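PDB 6NZS: dextranase from Pseudarthrobacter oxydans, which catalyses the endohydrolysis of (1->6)-alpha-D-glucosidic linkages in dextran, as a family 49 glycoside hydrolase. Local coordinates for residues A[116-120]-A[481-485]; A[178-182]-A[434-439]; A[505-510]-A[549-553]. All blocks are in the same frame, centred on the assembly; numbering follows the deposited sequence.

Contact 1. Residues A[116-120]-A[481-485]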
ATOM      1  N   ILE A 116       5.467  -2.721  18.255  1.00  9.53           N
ATOM      2  CA  ILE A 116       5.555  -3.294  16.915  1.00 10.07           C
ATOM      3  C   ILE A 116       4.145  -3.420  16.362  1.00 10.47           C
ATOM      4  O   ILE A 116       3.243  -3.911  17.051  1.00 11.78           O
ATOM      5  CB  ILE A 116       6.239  -4.671  16.950  1.00 11.93           C
ATOM      6  CG1 ILE A 116       7.684  -4.536  17.433  1.00 14.31           C
ATOM      7  CG2 ILE A 116       6.180  -5.352  15.575  1.00 12.37           C
ATOM      8  CD1 ILE A 116       8.315  -5.837  17.866  1.00 22.95           C
ATOM      9  N   ARG A 117       3.944  -2.967  15.128  1.00  8.58           N
ATOM     10  CA  ARG A 117       2.682  -3.202  14.436  1.00  8.39           C
ATOM     11  C   ARG A 117       3.016  -3.821  13.087  1.00  9.48           C
ATOM     12  O   ARG A 117       3.883  -3.293  12.369  1.00  9.51           O
ATOM     13  CB  ARG A 117       1.871  -1.919  14.241  1.00 11.96           C
ATOM     14  CG  ARG A 117       1.316  -1.337  15.544  1.00 12.83           C
ATOM     15  CD  ARG A 117       0.088  -0.434  15.252  1.00 16.78           C
ATOM     16  NE  ARG A 117      -0.554   0.069  16.475  1.00 25.26           N
ATOM     17  CZ  ARG A 117      -1.639   0.850  16.525  1.00 19.85           C
ATOM     18  NH1 ARG A 117      -2.272   1.268  15.422  1.00 13.50           N
ATOM     19  NH2 ARG A 117      -2.102   1.223  17.711  1.00 28.24           N
ATOM     20  N   PRO A 118       2.365  -4.929  12.688  1.00  9.22           N
ATOM     21  CA  PRO A 118       1.268  -5.660  13.341  1.00  8.78           C
ATOM     22  C   PRO A 118       1.561  -6.106  14.786  1.00  9.55           C
ATOM     23  O   PRO A 118       2.602  -6.693  15.067  1.00 10.99           O
ATOM     24  CB  PRO A 118       1.072  -6.877  12.429  1.00 10.37           C
ATOM     25  CG  PRO A 118       1.461  -6.390  11.068  1.00  8.87           C
ATOM     26  CD  PRO A 118       2.651  -5.467  11.347  1.00  9.42           C
ATOM     27  N   SER A 119       0.629  -5.788  15.688  1.00  9.66           N
ATOM     28  CA  SER A 119       0.741  -6.188  17.087  1.00 11.09           C
ATOM     29  C   SER A 119       0.726  -7.699  17.253  1.00 11.64           C
ATOM     30  O   SER A 119       1.214  -8.203  18.274  1.00 14.51           O
ATOM     31  CB  SER A 119      -0.408  -5.575  17.887  1.00 14.19           C
ATOM     32  OG  SER A 119      -0.318  -4.164  17.853  1.00 19.76           O
ATOM     33  N   SER A 120       0.186  -8.430  16.274  1.00 11.29           N
ATOM     34  CA  SER A 120       0.208  -9.883  16.320  1.00 12.92           C
ATOM     35  C   SER A 120       1.623 -10.444  16.236  1.00 13.94           C
ATOM     36  O   SER A 120       1.815 -11.621  16.559  1.00 15.83           O
ATOM     37  CB  SER A 120      -0.663 -10.452  15.195  1.00 14.17           C
ATOM     38  OG  SER A 120      -0.156 -10.086  13.918  1.00 13.22           O
ATOM     39  N   VAL A 481      -7.688  -4.338  12.070  1.00  8.35           N
ATOM     40  CA  VAL A 481      -7.584  -2.885  11.968  1.00  7.63           C
ATOM     41  C   VAL A 481      -7.172  -2.365  13.336  1.00  8.64           C
ATOM     42  O   VAL A 481      -7.918  -2.487  14.318  1.00  9.49           O
ATOM     43  CB  VAL A 481      -8.899  -2.251  11.504  1.00  7.95           C
ATOM     44  CG1 VAL A 481      -8.735  -0.743  11.356  1.00  9.99           C
ATOM     45  CG2 VAL A 481      -9.346  -2.884  10.184  1.00  9.34           C
ATOM     46  N   GLU A 482      -5.970  -1.814  13.410  1.00  9.09           N
ATOM     47  CA  GLU A 482      -5.395  -1.411  14.691  1.00  9.50           C
ATOM     48  C   GLU A 482      -5.646   0.069  14.955  1.00  8.97           C
ATOM     49  O   GLU A 482      -5.634   0.889  14.032  1.00  9.46           O
ATOM     50  CB  GLU A 482      -3.895  -1.713  14.718  1.00  9.69           C
ATOM     51  CG  GLU A 482      -3.591  -3.194  14.452  1.00 10.40           C
ATOM     52  CD  GLU A 482      -2.313  -3.670  15.109  1.00 15.01           C
ATOM     53  OE1 GLU A 482      -1.970  -3.191  16.211  1.00 17.64           O
ATOM     54  OE2 GLU A 482      -1.654  -4.548  14.529  1.00 12.43           O
ATOM     55  N   GLY A 483      -5.871   0.404  16.228  1.00  9.59           N
ATOM     56  CA  GLY A 483      -6.254   1.771  16.554  1.00  9.31           C
ATOM     57  C   GLY A 483      -7.658   2.108  16.055  1.00  9.31           C
ATOM     58  O   GLY A 483      -8.494   1.237  15.792  1.00  9.85           O
ATOM     59  N   MET A 484      -7.911   3.409  15.920  1.00  8.40           N
ATOM     60  CA  MET A 484      -9.225   3.910  15.532  1.00  9.07           C
ATOM     61  C   MET A 484      -9.384   3.966  14.018  1.00  9.05           C
ATOM     62  O   MET A 484      -8.431   4.240  13.287  1.00  9.14           O
ATOM     63  CB  MET A 484      -9.419   5.331  16.067  1.00  9.75           C
ATOM     64  CG  MET A 484      -9.392   5.439  17.570  1.00  9.37           C
ATOM     65  SD  MET A 484      -9.606   7.149  18.130  1.00 13.15           S
ATOM     66  CE  MET A 484      -8.076   7.889  17.607  1.00 19.61           C
ATOM     67  N   THR A 485     -10.606   3.710  13.547  1.00  8.45           N
ATOM     68  CA  THR A 485     -10.941   3.936  12.142  1.00  8.40           C
ATOM     69  C   THR A 485     -12.326   4.561  12.056  1.00  8.62           C
ATOM     70  O   THR A 485     -12.997   4.785  13.071  1.00  8.70           O
ATOM     71  CB  THR A 485     -10.809   2.672  11.276  1.00  9.54           C
ATOM     72  OG1 THR A 485     -10.782   3.050   9.896  1.00  9.70           O
ATOM     73  CG2 THR A 485     -11.971   1.704  11.502  1.00  9.49           C
TER
HETATM   74  O   HOH W   1      -2.068  -7.258  14.650  1.00 11.89           O
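The side chain of E482 reaches across to the 116-120 turn, where the guanidinium of R117 lies over its aliphatic part, NH1 standing 3.5 Å from E482 CB. Its carboxylate is held by the residues just past the end of strand 114-117: S119 N donates to E482 OE2 at 2.8 Å with a nearly straight angle (167°), and S119 OG donates to E482 OE1 at 2.5 Å. Water 1 extends the grip, accepting from S120 N (3.0 Å) and donating to E482 OE2 (2.7 Å). A cis peptide bond precedes P118 in this turn. R117 NE and E482 OE1 form a salt bridge at 3.6 Å, through charge only, since the oxygen lies well out of the guanidinium plane; NH1 instead donates to I434 O on the adjacent solenoid strand. The contact thus joins the N-terminal Ig-like domain to the corner at G483 of the beta-solenoid, and the carboxylate depends on directed serine and backbone donors, with the arginine adding charge alone.

Contact 2. Residues A[178-182]-A[434-439]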
ATOM      1  N   ILE A 178      -8.805  11.235  15.306  1.00  8.90           N
ATOM      2  CA  ILE A 178      -8.905  10.365  14.139  1.00  9.16           C
ATOM      3  C   ILE A 178      -7.999   9.140  14.272  1.00  8.94           C
ATOM      4  O   ILE A 178      -8.442   8.007  14.057  1.00  9.08           O
ATOM      5  CB  ILE A 178      -8.616  11.153  12.838  1.00  9.32           C
ATOM      6  CG1 ILE A 178      -9.716  12.200  12.588  1.00  9.96           C
ATOM      7  CG2 ILE A 178      -8.455  10.217  11.642  1.00  9.59           C
ATOM      8  CD1 ILE A 178     -11.144  11.636  12.522  1.00 11.02           C
ATOM      9  N   HIS A 179      -6.732   9.344  14.636  1.00  9.15           N
ATOM     10  CA  HIS A 179      -5.815   8.217  14.724  1.00  8.89           C
ATOM     11  C   HIS A 179      -4.519   8.666  15.382  1.00  9.74           C
ATOM     12  O   HIS A 179      -4.112   9.820  15.236  1.00 10.05           O
ATOM     13  CB  HIS A 179      -5.514   7.649  13.329  1.00  9.79           C
ATOM     14  CG  HIS A 179      -4.920   6.278  13.365  1.00  7.97           C
ATOM     15  ND1 HIS A 179      -5.687   5.141  13.515  1.00  9.68           N
ATOM     16  CD2 HIS A 179      -3.633   5.861  13.303  1.00  8.55           C
ATOM     17  CE1 HIS A 179      -4.894   4.081  13.537  1.00  8.41           C
ATOM     18  NE2 HIS A 179      -3.646   4.489  13.409  1.00  8.87           N
ATOM     19  N   THR A 180      -3.872   7.742  16.093  1.00  9.08           N
ATOM     20  CA  THR A 180      -2.593   7.985  16.752  1.00  8.91           C
ATOM     21  C   THR A 180      -1.519   7.114  16.109  1.00  9.38           C
ATOM     22  O   THR A 180      -1.707   5.903  15.953  1.00  9.78           O
ATOM     23  CB  THR A 180      -2.715   7.677  18.244  1.00 10.88           C
ATOM     24  OG1 THR A 180      -3.638   8.601  18.832  1.00 11.31           O
ATOM     25  CG2 THR A 180      -1.366   7.815  18.943  1.00 12.16           C
ATOM     26  N   GLU A 181      -0.403   7.723  15.720  1.00  9.85           N
ATOM     27  CA  GLU A 181       0.633   6.995  14.995  1.00  8.41           C
ATOM     28  C   GLU A 181       1.945   7.761  15.135  1.00  9.92           C
ATOM     29  O   GLU A 181       1.951   8.927  15.571  1.00  9.72           O
ATOM     30  CB  GLU A 181       0.260   6.838  13.513  1.00 10.18           C
ATOM     31  CG  GLU A 181       0.323   8.183  12.781  1.00  9.89           C
ATOM     32  CD  GLU A 181      -0.213   8.179  11.359  1.00 10.70           C
ATOM     33  OE1 GLU A 181      -0.562   7.109  10.832  1.00 12.27           O
ATOM     34  OE2 GLU A 181      -0.287   9.273  10.763  1.00 14.44           O
ATOM     35  N   PRO A 182       3.077   7.141  14.784  1.00  8.38           N
ATOM     36  CA  PRO A 182       4.344   7.891  14.776  1.00  8.90           C
ATOM     37  C   PRO A 182       4.291   9.033  13.768  1.00  8.82           C
ATOM     38  O   PRO A 182       3.843   8.860  12.633  1.00  9.76           O
ATOM     39  CB  PRO A 182       5.380   6.832  14.360  1.00  9.52           C
ATOM     40  CG  PRO A 182       4.755   5.527  14.794  1.00 10.88           C
ATOM     41  CD  PRO A 182       3.290   5.698  14.539  1.00  7.76           C
ATOM     42  N   ILE A 434      -2.463  -1.425   9.827  1.00  8.21           N
ATOM     43  CA  ILE A 434      -1.813  -1.045  11.076  1.00  7.67           C
ATOM     44  C   ILE A 434      -2.126   0.393  11.460  1.00  7.30           C
ATOM     45  O   ILE A 434      -2.096   0.734  12.648  1.00  9.32           O
ATOM     46  CB  ILE A 434      -0.293  -1.323  11.061  1.00  8.34           C
ATOM     47  CG1 ILE A 434       0.410  -0.639   9.884  1.00  8.98           C
ATOM     48  CG2 ILE A 434      -0.007  -2.833  11.091  1.00  9.72           C
ATOM     49  CD1 ILE A 434       1.947  -0.609  10.057  1.00  9.27           C
ATOM     50  N   HIS A 435      -2.395   1.250  10.474  1.00  6.89           N
ATOM     51  CA  HIS A 435      -2.775   2.633  10.715  1.00  8.29           C
ATOM     52  C   HIS A 435      -3.695   3.071   9.597  1.00  8.07           C
ATOM     53  O   HIS A 435      -3.689   2.500   8.505  1.00  8.19           O
ATOM     54  CB  HIS A 435      -1.548   3.549  10.730  1.00  8.32           C
ATOM     55  CG  HIS A 435      -0.647   3.300  11.894  1.00  7.85           C
ATOM     56  ND1 HIS A 435      -1.046   3.540  13.191  1.00  9.15           N
ATOM     57  CD2 HIS A 435       0.612   2.804  11.968  1.00  9.02           C
ATOM     58  CE1 HIS A 435      -0.067   3.213  14.018  1.00  8.51           C
ATOM     59  NE2 HIS A 435       0.949   2.765  13.298  1.00  8.89           N
ATOM     60  N   ASN A 436      -4.469   4.116   9.877  1.00  8.66           N
ATOM     61  CA  ASN A 436      -5.275   4.749   8.844  1.00  8.52           C
ATOM     62  C   ASN A 436      -5.641   6.140   9.327  1.00  8.56           C
ATOM     63  O   ASN A 436      -5.753   6.374  10.531  1.00  9.65           O
ATOM     64  CB  ASN A 436      -6.549   3.947   8.540  1.00  8.86           C
ATOM     65  CG  ASN A 436      -7.610   4.123   9.605  1.00  8.81           C
ATOM     66  OD1 ASN A 436      -8.529   4.937   9.453  1.00 10.26           O
ATOM     67  ND2 ASN A 436      -7.481   3.384  10.703  1.00  8.87           N
ATOM     68  N   ARG A 437      -5.854   7.054   8.378  1.00  9.32           N
ATOM     69  CA  ARG A 437      -6.277   8.410   8.697  1.00 10.63           C
ATOM     70  C   ARG A 437      -7.576   8.747   7.976  1.00  9.97           C
ATOM     71  O   ARG A 437      -7.789   9.879   7.539  1.00 10.96           O
ATOM     72  CB  ARG A 437      -5.185   9.436   8.390  1.00 12.35           C
ATOM     73  CG  ARG A 437      -4.006   9.402   9.374  1.00 14.35           C
ATOM     74  CD  ARG A 437      -3.136  10.663   9.280  1.00 13.32           C
ATOM     75  NE  ARG A 437      -2.618  10.882   7.932  1.00 13.59           N
ATOM     76  CZ  ARG A 437      -1.531  10.309   7.431  1.00 13.19           C
ATOM     77  NH1 ARG A 437      -0.808   9.466   8.162  1.00 13.22           N
ATOM     78  NH2 ARG A 437      -1.164  10.581   6.181  1.00 15.03           N
ATOM     79  N   MET A 438      -8.464   7.763   7.847  1.00  9.49           N
ATOM     80  CA  MET A 438      -9.744   7.992   7.183  1.00  9.51           C
ATOM     81  C   MET A 438     -10.640   8.807   8.112  1.00  9.95           C
ATOM     82  O   MET A 438     -10.967   8.369   9.220  1.00  9.97           O
ATOM     83  CB  MET A 438     -10.380   6.660   6.789  1.00  9.33           C
ATOM     84  CG  MET A 438      -9.532   5.891   5.761  1.00  9.45           C
ATOM     85  SD  MET A 438     -10.315   4.409   5.064  1.00 10.85           S
ATOM     86  CE  MET A 438     -10.458   3.399   6.530  1.00 10.92           C
ATOM     87  N   TYR A 439     -11.011  10.012   7.681  1.00  9.67           N
ATOM     88  CA  TYR A 439     -11.427  11.033   8.638  1.00  8.92           C
ATOM     89  C   TYR A 439     -12.732  11.753   8.331  1.00  9.76           C
ATOM     90  O   TYR A 439     -13.138  12.584   9.139  1.00 10.43           O
ATOM     91  CB  TYR A 439     -10.333  12.105   8.798  1.00 11.14           C
ATOM     92  CG  TYR A 439     -10.121  13.011   7.584  1.00 11.13           C
ATOM     93  CD1 TYR A 439     -10.836  14.198   7.429  1.00 12.74           C
ATOM     94  CD2 TYR A 439      -9.183  12.691   6.609  1.00 15.14           C
ATOM     95  CE1 TYR A 439     -10.631  15.023   6.332  1.00 12.12           C
ATOM     96  CE2 TYR A 439      -8.970  13.516   5.514  1.00 17.27           C
ATOM     97  CZ  TYR A 439      -9.694  14.680   5.387  1.00 17.37           C
ATOM     98  OH  TYR A 439      -9.477  15.498   4.304  1.00 20.18           O
TER
HETATM   99  O   HOH W   2     -10.027   7.054  11.889  1.00 11.79           O
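Two buried histidines joined nitrogen to nitrogen mark this interface: H179 NE2 and H435 ND1 are 2.8 Å apart in a hydrogen bond in which either could be the donor. The rings meet rim to rim, nearly perpendicular (88°), with centroids 5.0 Å apart, so the bond and not stacking brings them together. Each ring is held at its other nitrogen as well, H179 ND1 by M484 O and H435 NE2 by E149 OE2.

E181 lies beside this pair. Its CB packs over the face of the H435 ring, 3.8 Å from the centroid, while its carboxylate leads on to R437, with OE2 accepting from NH1 at 2.7 Å in a salt bridge. R437 has a second acidic partner in E409. At the far end I178 CD1 packs on Y439 CB at 3.8 Å, and beside this apolar pair water 2 bridges the backbones, donating to I178 O (2.8 Å) and M438 O (3.1 Å). N436 OD1 accepts from M438 N at 3.3 Å, an Asx turn just after the strand, while N436 ND2 donates to M484 O.

I178 and H179 form a classic beta bulge opposite A157, and the CA-to-CB bonds of both are directed toward 434-439. Strand 176-192 of the N-terminal Ig-like domain is laid against the end of solenoid strand 423-435 and the loop after it; strand 154-159 pairs with it on the Ig-like side, while strand 398-407, the preceding solenoid neighbour of 423-435, brings W406 against H435 and P182.

Contact 3. Residues A[505-510]-A[549-553]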
ATOM      1  N   LEU A 505     -13.167  -9.471  10.504  1.00 10.81           N
ATOM      2  CA  LEU A 505     -12.884  -8.039  10.469  1.00  9.53           C
ATOM      3  C   LEU A 505     -12.910  -7.579  11.917  1.00 10.06           C
ATOM      4  O   LEU A 505     -13.980  -7.476  12.526  1.00 10.39           O
ATOM      5  CB  LEU A 505     -13.938  -7.304   9.646  1.00  9.41           C
ATOM      6  CG  LEU A 505     -13.893  -5.772   9.745  1.00  9.00           C
ATOM      7  CD1 LEU A 505     -12.546  -5.242   9.261  1.00 11.54           C
ATOM      8  CD2 LEU A 505     -15.039  -5.126   8.985  1.00 10.80           C
ATOM      9  N   ASN A 506     -11.731  -7.337  12.493  1.00  9.03           N
ATOM     10  CA  ASN A 506     -11.614  -6.961  13.894  1.00 10.04           C
ATOM     11  C   ASN A 506     -11.036  -5.558  13.966  1.00 10.21           C
ATOM     12  O   ASN A 506      -9.913  -5.311  13.511  1.00 10.72           O
ATOM     13  CB  ASN A 506     -10.810  -7.986  14.705  1.00 12.25           C
ATOM     14  CG  ASN A 506      -9.380  -8.141  14.231  1.00 14.08           C
ATOM     15  OD1 ASN A 506      -8.459  -7.585  14.833  1.00 16.57           O
ATOM     16  ND2 ASN A 506      -9.175  -8.947  13.186  1.00 13.34           N
ATOM     17  N   ILE A 507     -11.835  -4.636  14.483  1.00 10.10           N
ATOM     18  CA  ILE A 507     -11.488  -3.221  14.561  1.00  9.81           C
ATOM     19  C   ILE A 507     -11.253  -2.870  16.025  1.00 10.24           C
ATOM     20  O   ILE A 507     -12.080  -3.192  16.885  1.00 10.98           O
ATOM     21  CB  ILE A 507     -12.608  -2.364  13.946  1.00  9.54           C
ATOM     22  CG1 ILE A 507     -12.748  -2.671  12.450  1.00 11.76           C
ATOM     23  CG2 ILE A 507     -12.355  -0.872  14.170  1.00 10.79           C
ATOM     24  CD1 ILE A 507     -13.965  -2.010  11.799  1.00 13.08           C
ATOM     25  N   ASP A 508     -10.126  -2.218  16.315  1.00  9.26           N
ATOM     26  CA  ASP A 508      -9.830  -1.870  17.706  1.00 10.89           C
ATOM     27  C   ASP A 508     -10.862  -0.899  18.271  1.00 10.92           C
ATOM     28  O   ASP A 508     -11.350  -1.079  19.392  1.00 11.01           O
ATOM     29  CB  ASP A 508      -8.439  -1.241  17.822  1.00 10.59           C
ATOM     30  CG  ASP A 508      -7.326  -2.261  17.897  1.00 14.67           C
ATOM     31  OD1 ASP A 508      -7.617  -3.470  17.923  1.00 16.31           O
ATOM     32  OD2 ASP A 508      -6.153  -1.837  17.931  1.00 13.96           O
ATOM     33  N   ALA A 509     -11.176   0.160  17.528  1.00  9.40           N
ATOM     34  CA  ALA A 509     -12.020   1.221  18.060  1.00  8.80           C
ATOM     35  C   ALA A 509     -12.531   2.070  16.909  1.00  9.73           C
ATOM     36  O   ALA A 509     -11.926   2.119  15.834  1.00 10.24           O
ATOM     37  CB  ALA A 509     -11.236   2.111  19.038  1.00  9.21           C
ATOM     38  N   TRP A 510     -13.657   2.740  17.150  1.00  9.64           N
ATOM     39  CA  TRP A 510     -14.057   3.820  16.259  1.00  9.50           C
ATOM     40  C   TRP A 510     -13.361   5.110  16.669  1.00 11.26           C
ATOM     41  O   TRP A 510     -12.934   5.285  17.813  1.00 12.99           O
ATOM     42  CB  TRP A 510     -15.570   4.050  16.312  1.00 10.64           C
ATOM     43  CG  TRP A 510     -16.386   2.852  15.945  1.00  8.53           C
ATOM     44  CD1 TRP A 510     -17.333   2.241  16.721  1.00  9.99           C
ATOM     45  CD2 TRP A 510     -16.352   2.130  14.706  1.00  8.72           C
ATOM     46  NE1 TRP A 510     -17.877   1.171  16.048  1.00 10.13           N
ATOM     47  CE2 TRP A 510     -17.295   1.083  14.809  1.00 10.26           C
ATOM     48  CE3 TRP A 510     -15.612   2.261  13.527  1.00  9.42           C
ATOM     49  CZ2 TRP A 510     -17.508   0.162  13.775  1.00  9.51           C
ATOM     50  CZ3 TRP A 510     -15.824   1.351  12.501  1.00 10.41           C
ATOM     51  CH2 TRP A 510     -16.767   0.314  12.631  1.00 10.45           C
ATOM     52  N   ASN A 549     -17.905 -12.907  12.777  1.00 13.59           N
ATOM     53  CA  ASN A 549     -16.913 -12.425  13.739  1.00 11.80           C
ATOM     54  C   ASN A 549     -16.393 -11.039  13.372  1.00 12.02           C
ATOM     55  O   ASN A 549     -15.197 -10.762  13.475  1.00 11.84           O
ATOM     56  CB  ASN A 549     -15.759 -13.408  13.926  1.00 12.92           C
ATOM     57  CG  ASN A 549     -16.234 -14.770  14.332  1.00 18.91           C
ATOM     58  OD1 ASN A 549     -17.259 -14.900  15.004  1.00 17.50           O
ATOM     59  ND2 ASN A 549     -15.498 -15.803  13.928  1.00 20.98           N
ATOM     60  N   TYR A 550     -17.290 -10.183  12.900  1.00 12.16           N
ATOM     61  CA  TYR A 550     -17.022  -8.750  12.838  1.00 11.49           C
ATOM     62  C   TYR A 550     -17.025  -8.232  14.267  1.00 11.52           C
ATOM     63  O   TYR A 550     -17.987  -8.457  15.006  1.00 12.65           O
ATOM     64  CB  TYR A 550     -18.129  -8.093  12.008  1.00 11.30           C
ATOM     65  CG  TYR A 550     -18.269  -6.583  12.076  1.00  9.89           C
ATOM     66  CD1 TYR A 550     -17.158  -5.751  12.225  1.00 11.27           C
ATOM     67  CD2 TYR A 550     -19.520  -5.989  11.975  1.00 10.52           C
ATOM     68  CE1 TYR A 550     -17.300  -4.377  12.269  1.00 10.97           C
ATOM     69  CE2 TYR A 550     -19.677  -4.624  12.021  1.00 10.38           C
ATOM     70  CZ  TYR A 550     -18.562  -3.816  12.174  1.00 10.99           C
ATOM     71  OH  TYR A 550     -18.726  -2.455  12.228  1.00 11.43           O
ATOM     72  N   SER A 551     -15.934  -7.594  14.688  1.00 10.70           N
ATOM     73  CA  SER A 551     -15.827  -7.164  16.077  1.00 10.96           C
ATOM     74  C   SER A 551     -15.272  -5.752  16.162  1.00 10.89           C
ATOM     75  O   SER A 551     -14.496  -5.314  15.307  1.00 10.59           O
ATOM     76  CB  SER A 551     -14.965  -8.115  16.918  1.00 11.35           C
ATOM     77  OG  SER A 551     -13.597  -8.080  16.525  1.00 11.03           O
ATOM     78  N   VAL A 552     -15.695  -5.043  17.209  1.00 10.87           N
ATOM     79  CA  VAL A 552     -15.187  -3.719  17.550  1.00 10.55           C
ATOM     80  C   VAL A 552     -14.810  -3.753  19.021  1.00 11.19           C
ATOM     81  O   VAL A 552     -15.629  -4.138  19.861  1.00 11.26           O
ATOM     82  CB  VAL A 552     -16.235  -2.621  17.304  1.00 10.00           C
ATOM     83  CG1 VAL A 552     -15.596  -1.262  17.517  1.00 11.65           C
ATOM     84  CG2 VAL A 552     -16.828  -2.725  15.888  1.00 12.28           C
ATOM     85  N   GLY A 553     -13.571  -3.379  19.329  1.00 10.60           N
ATOM     86  CA  GLY A 553     -13.126  -3.401  20.714  1.00 12.18           C
ATOM     87  C   GLY A 553     -13.196  -4.771  21.352  1.00 13.26           C
ATOM     88  O   GLY A 553     -13.343  -4.874  22.579  1.00 14.68           O
TER
HETATM   89  O   HOH W   3     -12.249  -5.994  17.699  1.00 13.10           O
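L505 and Y550 both adopt chi1 near 180° (t), which brings L505 CD2 to 3.9 Å from Y550 CD1. The tyrosine ring meets its neighbours with its edge: I507 CD1, carried on an m, t side chain, is 4.1 Å from Y550 CE1, and W510 CZ2 is 3.3 Å from Y550 OH. The hydroxyl is hydrogen-bonded to G570 O. W510, with chi1 at -59° (m), swings its indole back along the strands, so that V552 CG1 sits over the five-membered ring, 4.0 Å from its centroid in a CH-pi contact, and V552 CG2 touches W510 CZ2 at 3.6 Å; NE1 is hydrogen-bonded to L569 O.

Beneath these side chains the backbones run parallel, as successive coils of a right-handed beta-solenoid do. S551 N donates to L505 O, I507 N to S551 O and G553 N to I507 O, all at 2.9 Å. After I507 the chain turns a corner at D508, which places W510 on the next face of the coil.

N506 and S551 occupy the sheet face opposite to I507 and V552. Here the p rotamer of S551 puts OG 3.3 Å from N506 CB and lets it accept from water 3 at 2.7 Å; the same water donates to I507 O at 2.9 Å. N506, also p at chi1, directs its amide away from the serine, with ND2 hydrogen-bonded to T480 OG1.

In the fold
Contacts 1 and 2 both fasten the N-terminal Ig-like domain to the solenoid, through different strands of one sheet in that domain and through neighbouring solenoid strands, 423-435 and 469-482. Contact 3 stays within the solenoid, between strands 495-507 and 545-552. Contact 2 is almost wholly buried, yet much of its chemistry is polar; contacts 1 and 3 are partly buried, the first centred on a carboxylate, the third on main-chain pairing with apolar and aromatic side chains. Contact 1 touches both others: E482 O packs 3.3 Å from H179 CE1 of contact 2, and G483 N is 2.8 Å from D508 OD2 of contact 3. Contacts 2 and 3 do not touch, their nearest atoms lying about 6 Å apart.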